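Local structure of diguanylate cyclase (Xanthomonas campestris pv. campestris, 5H5O) at residues A[4-9]-A[63-68]; A[39-44]-A[89-94]; A[27-32]-A[80-85]. The protein binds cyclic GMP through its cyclic nucleotide-binding domain, the part described here, and as a whole probably makes cyclic di-GMP from two molecules of GTP. All blocks are in the same frame, centred on the assembly; numbering follows the deposited sequence.

Contact 1 of 3, residues A[4-9]-A[63-68]. With PCG (cyclic guanosine monophosphate), chain C.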
loop_
_atom_site.group_PDB
_atom_site.type_symbol
_atom_site.label_atom_id
_atom_site.label_comp_id
_atom_site.label_asym_id
_atom_site.label_seq_id
_atom_site.Cartn_x
_atom_site.Cartn_y
_atom_site.Cartn_z
ATOM N N ALA A 4 -12.775 -5.135 -4.100
ATOM C CA ALA A 4 -12.323 -4.985 -2.717
ATOM C C ALA A 4 -12.631 -6.169 -1.790
ATOM O O ALA A 4 -11.835 -7.098 -1.679
ATOM C CB ALA A 4 -12.877 -3.694 -2.134
ATOM N N LEU A 5 -13.778 -6.120 -1.128
ATOM C CA LEU A 5 -14.177 -7.137 -0.143
ATOM C C LEU A 5 -13.299 -7.228 1.113
ATOM O O LEU A 5 -12.153 -7.674 1.088
ATOM C CB LEU A 5 -14.405 -8.518 -0.773
ATOM C CG LEU A 5 -15.880 -8.871 -1.006
ATOM C CD1 LEU A 5 -16.665 -7.732 -1.675
ATOM C CD2 LEU A 5 -16.009 -10.131 -1.835
HETATM N N MSE A 6 -13.876 -6.774 2.214
HETATM C CA MSE A 6 -13.322 -6.980 3.527
HETATM C C MSE A 6 -13.574 -8.431 3.913
HETATM O O MSE A 6 -14.429 -9.098 3.309
HETATM C CB MSE A 6 -14.036 -6.064 4.524
HETATM C CG MSE A 6 -14.272 -4.659 4.009
HETATM SE SE MSE A 6 -12.620 -3.714 3.974
HETATM C CE MSE A 6 -12.265 -3.609 5.886
ATOM N N THR A 7 -12.844 -8.911 4.919
ATOM C CA THR A 7 -13.151 -10.187 5.572
ATOM C C THR A 7 -14.299 -9.973 6.589
ATOM O O THR A 7 -14.685 -8.826 6.883
ATOM C CB THR A 7 -11.920 -10.747 6.308
ATOM O OG1 THR A 7 -11.593 -9.886 7.396
ATOM C CG2 THR A 7 -10.708 -10.844 5.365
ATOM N N ALA A 8 -14.858 -11.059 7.109
ATOM C CA ALA A 8 -15.937 -10.944 8.100
ATOM C C ALA A 8 -15.413 -10.211 9.352
ATOM O O ALA A 8 -16.052 -9.302 9.887
ATOM C CB ALA A 8 -16.468 -12.317 8.466
ATOM N N GLU A 9 -14.229 -10.611 9.793
ATOM C CA GLU A 9 -13.567 -9.968 10.918
ATOM C C GLU A 9 -13.400 -8.453 10.714
ATOM O O GLU A 9 -13.741 -7.651 11.584
ATOM C CB GLU A 9 -12.192 -10.605 11.095
ATOM C CG GLU A 9 -11.363 -9.977 12.167
ATOM C CD GLU A 9 -10.006 -10.660 12.285
ATOM O OE1 GLU A 9 -9.379 -10.944 11.232
ATOM O OE2 GLU A 9 -9.600 -10.929 13.432
ATOM N N GLY A 63 -19.706 -4.726 1.092
ATOM C CA GLY A 63 -18.435 -5.353 1.421
ATOM C C GLY A 63 -17.213 -4.768 0.720
ATOM O O GLY A 63 -16.068 -5.109 1.063
ATOM N N GLU A 64 -17.428 -3.882 -0.252
ATOM C CA GLU A 64 -16.297 -3.225 -0.908
ATOM C C GLU A 64 -15.909 -1.929 -0.203
ATOM O O GLU A 64 -16.769 -1.214 0.325
ATOM C CB GLU A 64 -16.580 -2.982 -2.395
ATOM C CG GLU A 64 -16.536 -4.250 -3.249
ATOM C CD GLU A 64 -16.994 -4.003 -4.685
ATOM O OE1 GLU A 64 -16.180 -3.511 -5.491
ATOM O OE2 GLU A 64 -18.173 -4.285 -5.004
ATOM N N PHE A 65 -14.614 -1.631 -0.200
ATOM C CA PHE A 65 -14.093 -0.472 0.515
ATOM C C PHE A 65 -13.404 0.510 -0.413
ATOM O O PHE A 65 -12.983 0.154 -1.506
ATOM C CB PHE A 65 -13.133 -0.918 1.615
ATOM C CG PHE A 65 -11.833 -1.463 1.100
ATOM C CD1 PHE A 65 -10.750 -0.615 0.865
ATOM C CD2 PHE A 65 -11.677 -2.819 0.872
ATOM C CE1 PHE A 65 -9.544 -1.113 0.393
ATOM C CE2 PHE A 65 -10.465 -3.327 0.412
ATOM C CZ PHE A 65 -9.398 -2.464 0.169
ATOM N N PHE A 66 -13.320 1.758 0.016
ATOM C CA PHE A 66 -12.712 2.802 -0.804
ATOM C C PHE A 66 -12.372 3.969 0.085
ATOM O O PHE A 66 -12.918 4.094 1.179
ATOM C CB PHE A 66 -13.663 3.257 -1.919
ATOM C CG PHE A 66 -14.981 3.833 -1.424
ATOM C CD1 PHE A 66 -15.170 5.206 -1.329
ATOM C CD2 PHE A 66 -16.036 3.001 -1.092
ATOM C CE1 PHE A 66 -16.394 5.743 -0.903
ATOM C CE2 PHE A 66 -17.268 3.531 -0.659
ATOM C CZ PHE A 66 -17.450 4.890 -0.572
ATOM N N GLY A 67 -11.475 4.830 -0.382
ATOM C CA GLY A 67 -11.102 5.997 0.389
ATOM C C GLY A 67 -9.945 5.781 1.346
ATOM O O GLY A 67 -9.593 6.694 2.101
ATOM N N GLU A 68 -9.345 4.588 1.311
ATOM C CA GLU A 68 -8.225 4.280 2.214
ATOM C C GLU A 68 -6.999 5.157 1.928
ATOM O O GLU A 68 -6.233 5.447 2.838
ATOM C CB GLU A 68 -7.879 2.775 2.219
ATOM C CG GLU A 68 -7.022 2.254 1.041
ATOM C CD GLU A 68 -7.750 2.242 -0.301
ATOM O OE1 GLU A 68 -8.943 2.604 -0.350
ATOM O OE2 GLU A 68 -7.125 1.857 -1.311
HETATM P PA PCG C . -9.518 8.049 -2.432
HETATM O O1A PCG C . -9.762 8.372 -0.997
HETATM O O2A PCG C . -8.497 8.552 -3.404
HETATM O "O5'" PCG C . -10.751 8.231 -2.822
HETATM C "C5'" PCG C . -11.066 7.755 -4.133
HETATM C "C4'" PCG C . -10.851 6.269 -4.023
HETATM O "O4'" PCG C . -11.021 5.418 -5.127
HETATM C "C3'" PCG C . -9.482 5.945 -3.509
HETATM O "O3'" PCG C . -9.275 6.628 -2.243
HETATM C "C2'" PCG C . -9.547 4.443 -3.534
HETATM O "O2'" PCG C . -9.996 3.802 -2.338
HETATM C "C1'" PCG C . -10.559 4.158 -4.655
HETATM N N9 PCG C . -10.226 3.584 -6.002
HETATM C C8 PCG C . -10.901 2.591 -6.593
HETATM N N7 PCG C . -10.377 2.279 -7.790
HETATM C C5 PCG C . -9.343 3.073 -7.998
HETATM C C6 PCG C . -8.337 3.263 -9.077
HETATM O O6 PCG C . -8.387 2.551 -10.086
HETATM N N1 PCG C . -7.379 4.220 -8.924
HETATM C C2 PCG C . -7.315 5.005 -7.823
HETATM N N2 PCG C . -6.342 5.936 -7.731
HETATM N N3 PCG C . -8.218 4.885 -6.779
HETATM C C4 PCG C . -9.225 3.952 -6.821
#
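Met6 N donates a backbone hydrogen bond of 3.0 Å to Gly63 O, and Leu5 CA passes 4.5 Å from Glu64 CA, which brings the N-terminal lead-in to helix 8-17 against the edge of the cyclic nucleotide-binding beta-barrel. The sequence Phe66-Gly67-Glu68 opens the phosphate-binding cassette of this family, so the contact borders the cyclic GMP pocket. The same oxygen, Gly63 O, also receives a CA-H...O contact from Leu5 CA. Gly63 turns through a positive phi of 87°, where a CB would press on the preceding carbonyl. Among the side chains, selenomethionine Met6 meets Phe65 in a Met-aromatic contact. Its SE lies 3.4 Å from Phe65 CD2 and approaches the ring obliquely, 50° off the normal, with the Met6 chain crossing the Phe65 side chain at about a right angle. Phe65 CG lies between its backbone N and carbonyl carbon (chi1 70°), and the ring's CD2 is the atom that meets SE. The CB of Ala4, a poorly ordered residue, comes obliquely to the same CD2 and to CE2. Leu5 CD1 rests on the aliphatic part of Glu64, 3.8 Å from its CG, while Glu64 OE2 is hydrogen-bonded to Gly61 N. Phe112 of helix 106-121 meets the Phe65 ring edge-to-face, and Met6 also touches Phe112. Glu68 CD lies at the edge of the Phe65 ring, in its plane; Glu68 OE2 forms a salt bridge with Arg119, and OE1 meets the nucleotide. The ribose hydroxyl of cyclic GMP is thus gripped twice by the cassette: Gly67 N donates to O2' at 2.7 Å, and O2' in turn donates to Glu68 OE1 at 2.5 Å.

Contact 2 of 3, residues A[39-44]-A[89-94]; sequences MFIVVT and RLIELA
Ile41 and Ile91 form an antiparallel hydrogen-bonded pair, with Ile91 N to Ile41 O at 2.7 Å and Ile41 N to Ile91 O at 2.8 Å. Met39 and Leu93 make a second such pair. At the other end the ladder slips by one residue in a classic beta bulge: Arg89 O accepts both Val43 N, at 2.9 Å, and Thr44 N, at 3.2 Å, from the same face of its plane. Phe40 and Glu92 run side by side, ring and carboxylate planes 89° apart; Glu92 OE1 sits in the ring plane at its edge, 3.4 Å from Phe40 CE1. Glu92 CG is anti to the backbone N (chi1 177°), beside the ring, and the chain is extended beyond it; OE2 forms a salt bridge with Arg21. The Val43 and Ile91 side chains cross at about a right angle, Val43 CG1 3.6 Å from Ile91 CD1; on the face of Ile41 and Ile91, Met39 CG lies beside Leu93 CB. These are the two inner strands of a four-stranded antiparallel sheet, flanked by 19-23 and 65-66. Met39, Ile41 and Leu93 pack on Phe14 of helix 8-17, whereas Phe40 and Leu90 turn into the barrel toward Leu29 of strand 28-30.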
loop_
_atom_site.group_PDB
_atom_site.type_symbol
_atom_site.label_atom_id
_atom_site.label_comp_id
_atom_site.label_asym_id
_atom_site.label_seq_id
_atom_site.Cartn_x
_atom_site.Cartn_y
_atom_site.Cartn_z
HETATM N N MSE A 39 -12.015 6.646 5.334
HETATM C CA MSE A 39 -12.333 5.663 4.314
HETATM C C MSE A 39 -13.731 5.142 4.573
HETATM O O MSE A 39 -14.323 5.406 5.627
HETATM C CB MSE A 39 -11.366 4.488 4.340
HETATM C CG MSE A 39 -11.418 3.683 5.621
HETATM SE SE MSE A 39 -10.415 2.039 5.410
HETATM C CE MSE A 39 -11.656 1.020 4.310
ATOM N N PHE A 40 -14.240 4.373 3.621
ATOM C CA PHE A 40 -15.608 3.874 3.696
ATOM C C PHE A 40 -15.739 2.420 3.279
ATOM O O PHE A 40 -15.052 1.960 2.375
ATOM C CB PHE A 40 -16.509 4.722 2.804
ATOM C CG PHE A 40 -16.573 6.153 3.215
ATOM C CD1 PHE A 40 -17.471 6.562 4.192
ATOM C CD2 PHE A 40 -15.726 7.093 2.641
ATOM C CE1 PHE A 40 -17.528 7.894 4.584
ATOM C CE2 PHE A 40 -15.779 8.418 3.027
ATOM C CZ PHE A 40 -16.677 8.820 4.002
ATOM N N ILE A 41 -16.648 1.698 3.927
ATOM C CA ILE A 41 -17.039 0.382 3.432
ATOM C C ILE A 41 -18.539 0.346 3.101
ATOM O O ILE A 41 -19.389 0.705 3.936
ATOM C CB ILE A 41 -16.687 -0.743 4.439
ATOM C CG1 ILE A 41 -15.212 -0.650 4.877
ATOM C CG2 ILE A 41 -16.994 -2.086 3.832
ATOM C CD1 ILE A 41 -14.927 -1.203 6.278
ATOM N N VAL A 42 -18.863 -0.067 1.880
ATOM C CA VAL A 42 -20.261 -0.265 1.501
ATOM C C VAL A 42 -20.836 -1.487 2.230
ATOM O O VAL A 42 -20.264 -2.580 2.173
ATOM C CB VAL A 42 -20.411 -0.489 -0.022
ATOM C CG1 VAL A 42 -21.901 -0.479 -0.445
ATOM C CG2 VAL A 42 -19.608 0.565 -0.821
ATOM N N VAL A 43 -21.966 -1.326 2.915
ATOM C CA VAL A 43 -22.649 -2.520 3.439
ATOM C C VAL A 43 -24.035 -2.747 2.823
ATOM O O VAL A 43 -24.540 -3.857 2.835
ATOM C CB VAL A 43 -22.719 -2.560 4.974
ATOM C CG1 VAL A 43 -21.300 -2.421 5.591
ATOM C CG2 VAL A 43 -23.664 -1.504 5.503
ATOM N N THR A 44 -24.646 -1.698 2.285
ATOM C CA THR A 44 -25.847 -1.865 1.490
ATOM C C THR A 44 -25.795 -0.898 0.331
ATOM O O THR A 44 -25.216 0.178 0.455
ATOM C CB THR A 44 -27.144 -1.559 2.287
ATOM O OG1 THR A 44 -27.456 -0.172 2.180
ATOM C CG2 THR A 44 -26.999 -1.900 3.751
ATOM N N ARG A 89 -25.869 2.284 2.512
ATOM C CA ARG A 89 -25.391 2.422 3.881
ATOM C C ARG A 89 -23.921 2.062 3.883
ATOM O O ARG A 89 -23.502 1.135 3.185
ATOM C CB ARG A 89 -26.153 1.510 4.840
ATOM C CG ARG A 89 -27.590 1.896 5.095
ATOM C CD ARG A 89 -28.244 0.829 5.942
ATOM N NE ARG A 89 -29.369 1.348 6.697
ATOM C CZ ARG A 89 -30.180 0.596 7.430
ATOM N NH1 ARG A 89 -29.978 -0.713 7.497
ATOM N NH2 ARG A 89 -31.191 1.153 8.085
ATOM N N LEU A 90 -23.153 2.796 4.684
ATOM C CA LEU A 90 -21.704 2.699 4.687
ATOM C C LEU A 90 -21.173 2.593 6.096
ATOM O O LEU A 90 -21.754 3.154 7.030
ATOM C CB LEU A 90 -21.099 3.952 4.058
ATOM C CG LEU A 90 -21.573 4.425 2.683
ATOM C CD1 LEU A 90 -20.862 5.703 2.289
ATOM C CD2 LEU A 90 -21.318 3.371 1.638
ATOM N N ILE A 91 -20.061 1.880 6.250
ATOM C CA ILE A 91 -19.219 2.071 7.430
ATOM C C ILE A 91 -18.271 3.229 7.137
ATOM O O ILE A 91 -17.572 3.237 6.119
ATOM C CB ILE A 91 -18.380 0.828 7.753
ATOM C CG1 ILE A 91 -19.293 -0.346 8.136
ATOM C CG2 ILE A 91 -17.354 1.136 8.873
ATOM C CD1 ILE A 91 -18.632 -1.689 7.898
ATOM N N GLU A 92 -18.271 4.221 8.017
ATOM C CA GLU A 92 -17.347 5.339 7.910
ATOM C C GLU A 92 -16.270 5.219 8.989
ATOM O O GLU A 92 -16.572 5.186 10.180
ATOM C CB GLU A 92 -18.105 6.648 8.041
ATOM C CG GLU A 92 -17.256 7.906 8.027
ATOM C CD GLU A 92 -18.105 9.157 8.190
ATOM O OE1 GLU A 92 -18.956 9.430 7.320
ATOM O OE2 GLU A 92 -17.925 9.863 9.197
ATOM N N LEU A 93 -15.012 5.151 8.557
ATOM C CA LEU A 93 -13.887 4.967 9.465
ATOM C C LEU A 93 -12.959 6.187 9.422
ATOM O O LEU A 93 -12.314 6.453 8.412
ATOM C CB LEU A 93 -13.140 3.704 9.056
ATOM C CG LEU A 93 -12.334 2.810 10.005
ATOM C CD1 LEU A 93 -10.908 3.201 9.991
ATOM C CD2 LEU A 93 -12.879 2.722 11.441
ATOM N N ALA A 94 -12.913 6.931 10.522
ATOM C CA ALA A 94 -12.123 8.151 10.597
ATOM C C ALA A 94 -10.673 7.875 10.969
ATOM O O ALA A 94 -10.333 6.808 11.484
ATOM C CB ALA A 94 -12.754 9.143 11.593
#

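Contact 3 of 3, residues A[27-32]-A[80-85]; sequences QALFER and AGASAS
Ala82 O is gripped by two successive backbone amides, Leu29 N at 2.8 Å and, weakly, Phe30 N at 3.3 Å. Both residues face Ala82, a classic beta bulge at the corner where the chain turns at Leu29. Ala82 N returns a bond to Phe30 O at 2.8 Å, closing the bulge, and beyond it Ala84 N donates to Gln27 O, nearly along the C=O axis. The Ala82 methyl sits over one face of the Phe30 ring in a CH-pi contact, CB 3.7 Å from the centroid and offset toward the rim at CZ and CE1. Ala80 O takes the edge of that ring, in its plane, 3.3 Å from CE1. Beyond the ring, Arg32 lays its CB against Gly81 N at 3.4 Å. Strand 28-30 is the outermost strand of its sheet in this chain, and 81-84 continues the pairing to 47-50. Phe30 makes a cation-pi contact with Arg78, a residue of the nucleotide site. The chemistry is thus mixed: main-chain bonds join the strands, while the Phe30 ring has a methyl over one face and a carbonyl oxygen at its edge, where the ring's C-H groups carry partial positive charge, and it also touches the bound cyclic GMP.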
loop_
_atom_site.group_PDB
_atom_site.type_symbol
_atom_site.label_atom_id
_atom_site.label_comp_id
_atom_site.label_asym_id
_atom_site.label_seq_id
_atom_site.Cartn_x
_atom_site.Cartn_y
_atom_site.Cartn_z
ATOM N N GLN A 27 -27.083 11.176 -3.958
ATOM C CA GLN A 27 -26.270 12.066 -3.132
ATOM C C GLN A 27 -24.772 11.833 -3.286
ATOM O O GLN A 27 -24.308 10.700 -3.386
ATOM C CB GLN A 27 -26.644 11.928 -1.658
ATOM C CG GLN A 27 -28.103 12.195 -1.359
ATOM C CD GLN A 27 -28.575 13.544 -1.875
ATOM O OE1 GLN A 27 -27.987 14.585 -1.567
ATOM N NE2 GLN A 27 -29.649 13.533 -2.668
ATOM N N ALA A 28 -24.015 12.921 -3.277
ATOM C CA ALA A 28 -22.570 12.824 -3.305
ATOM C C ALA A 28 -22.056 12.579 -1.891
ATOM O O ALA A 28 -22.581 13.141 -0.922
ATOM C CB ALA A 28 -21.976 14.096 -3.880
ATOM N N LEU A 29 -21.049 11.720 -1.779
ATOM C CA LEU A 29 -20.351 11.492 -0.522
ATOM C C LEU A 29 -19.141 12.422 -0.457
ATOM O O LEU A 29 -18.880 13.070 0.566
ATOM C CB LEU A 29 -19.905 10.037 -0.430
ATOM C CG LEU A 29 -19.177 9.623 0.845
ATOM C CD1 LEU A 29 -20.123 9.736 2.037
ATOM C CD2 LEU A 29 -18.627 8.195 0.696
ATOM N N PHE A 30 -18.404 12.480 -1.562
ATOM C CA PHE A 30 -17.355 13.473 -1.727
ATOM C C PHE A 30 -17.006 13.725 -3.197
ATOM O O PHE A 30 -17.319 12.912 -4.078
ATOM C CB PHE A 30 -16.092 13.121 -0.922
ATOM C CG PHE A 30 -15.531 11.756 -1.211
ATOM C CD1 PHE A 30 -14.826 11.506 -2.374
ATOM C CD2 PHE A 30 -15.675 10.739 -0.295
ATOM C CE1 PHE A 30 -14.303 10.259 -2.628
ATOM C CE2 PHE A 30 -15.147 9.503 -0.532
ATOM C CZ PHE A 30 -14.455 9.256 -1.703
ATOM N N GLU A 31 -16.361 14.864 -3.442
ATOM C CA GLU A 31 -15.972 15.265 -4.787
ATOM C C GLU A 31 -14.528 14.933 -5.068
ATOM O O GLU A 31 -13.680 14.960 -4.163
ATOM C CB GLU A 31 -16.173 16.770 -4.968
ATOM C CG GLU A 31 -17.588 17.229 -4.686
ATOM C CD GLU A 31 -18.611 16.465 -5.502
ATOM O OE1 GLU A 31 -18.328 16.148 -6.679
ATOM O OE2 GLU A 31 -19.697 16.171 -4.962
ATOM N N ARG A 32 -14.251 14.631 -6.334
ATOM C CA ARG A 32 -12.894 14.359 -6.772
ATOM C C ARG A 32 -12.026 15.592 -6.544
ATOM O O ARG A 32 -12.425 16.708 -6.867
ATOM C CB ARG A 32 -12.872 13.987 -8.258
ATOM C CG ARG A 32 -11.488 13.606 -8.786
ATOM C CD ARG A 32 -11.553 13.037 -10.203
ATOM N NE ARG A 32 -11.756 14.085 -11.199
ATOM C CZ ARG A 32 -12.925 14.366 -11.768
ATOM N NH1 ARG A 32 -13.001 15.347 -12.660
ATOM N NH2 ARG A 32 -14.012 13.662 -11.454
ATOM N N ALA A 80 -11.186 10.200 -6.919
ATOM C CA ALA A 80 -12.449 10.121 -7.631
ATOM C C ALA A 80 -13.528 10.813 -6.840
ATOM O O ALA A 80 -13.374 11.044 -5.642
ATOM C CB ALA A 80 -12.824 8.663 -7.908
ATOM N N GLY A 81 -14.607 11.174 -7.523
ATOM C CA GLY A 81 -15.818 11.578 -6.844
ATOM C C GLY A 81 -16.592 10.328 -6.449
ATOM O O GLY A 81 -16.596 9.326 -7.182
ATOM N N ALA A 82 -17.224 10.373 -5.280
ATOM C CA ALA A 82 -18.026 9.248 -4.797
ATOM C C ALA A 82 -19.467 9.685 -4.607
ATOM O O ALA A 82 -19.721 10.758 -4.051
ATOM C CB ALA A 82 -17.441 8.688 -3.483
ATOM N N SER A 83 -20.407 8.856 -5.066
ATOM C CA SER A 83 -21.821 9.194 -5.005
ATOM C C SER A 83 -22.701 7.944 -4.971
ATOM O O SER A 83 -22.327 6.872 -5.456
ATOM C CB SER A 83 -22.218 10.118 -6.169
ATOM O OG SER A 83 -22.364 9.393 -7.383
ATOM N N ALA A 84 -23.864 8.073 -4.352
ATOM C CA ALA A 84 -24.724 6.916 -4.155
ATOM C C ALA A 84 -25.606 6.700 -5.382
ATOM O O ALA A 84 -26.300 7.611 -5.839
ATOM C CB ALA A 84 -25.556 7.056 -2.877
ATOM N N SER A 85 -25.558 5.489 -5.920
ATOM C CA SER A 85 -26.365 5.145 -7.079
ATOM C C SER A 85 -27.800 4.937 -6.620
ATOM O O SER A 85 -28.749 5.374 -7.262
ATOM C CB SER A 85 -25.818 3.876 -7.732
ATOM O OG SER A 85 -26.578 3.534 -8.865
#

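From the N terminus, segment 4-9 runs into the first helix and pairs 54 residues later with 63-68, closing contact 1. Before that loop is complete the chain lays down 27-32 and 39-44, which find their partners only afterwards, at 80-85 and 89-94. All three loops therefore cross one another, and none lies within another. Contacts 1 and 2 share one sheet, since strand 65-66 pairs with 39-44 through Phe66 O and Phe40 N. Contact 3 belongs to the other sheet of the barrel. The two sheets meet in the interior, where Phe66, Phe40 and Leu90 pack on Leu29, and Phe66 also reaches Ala82.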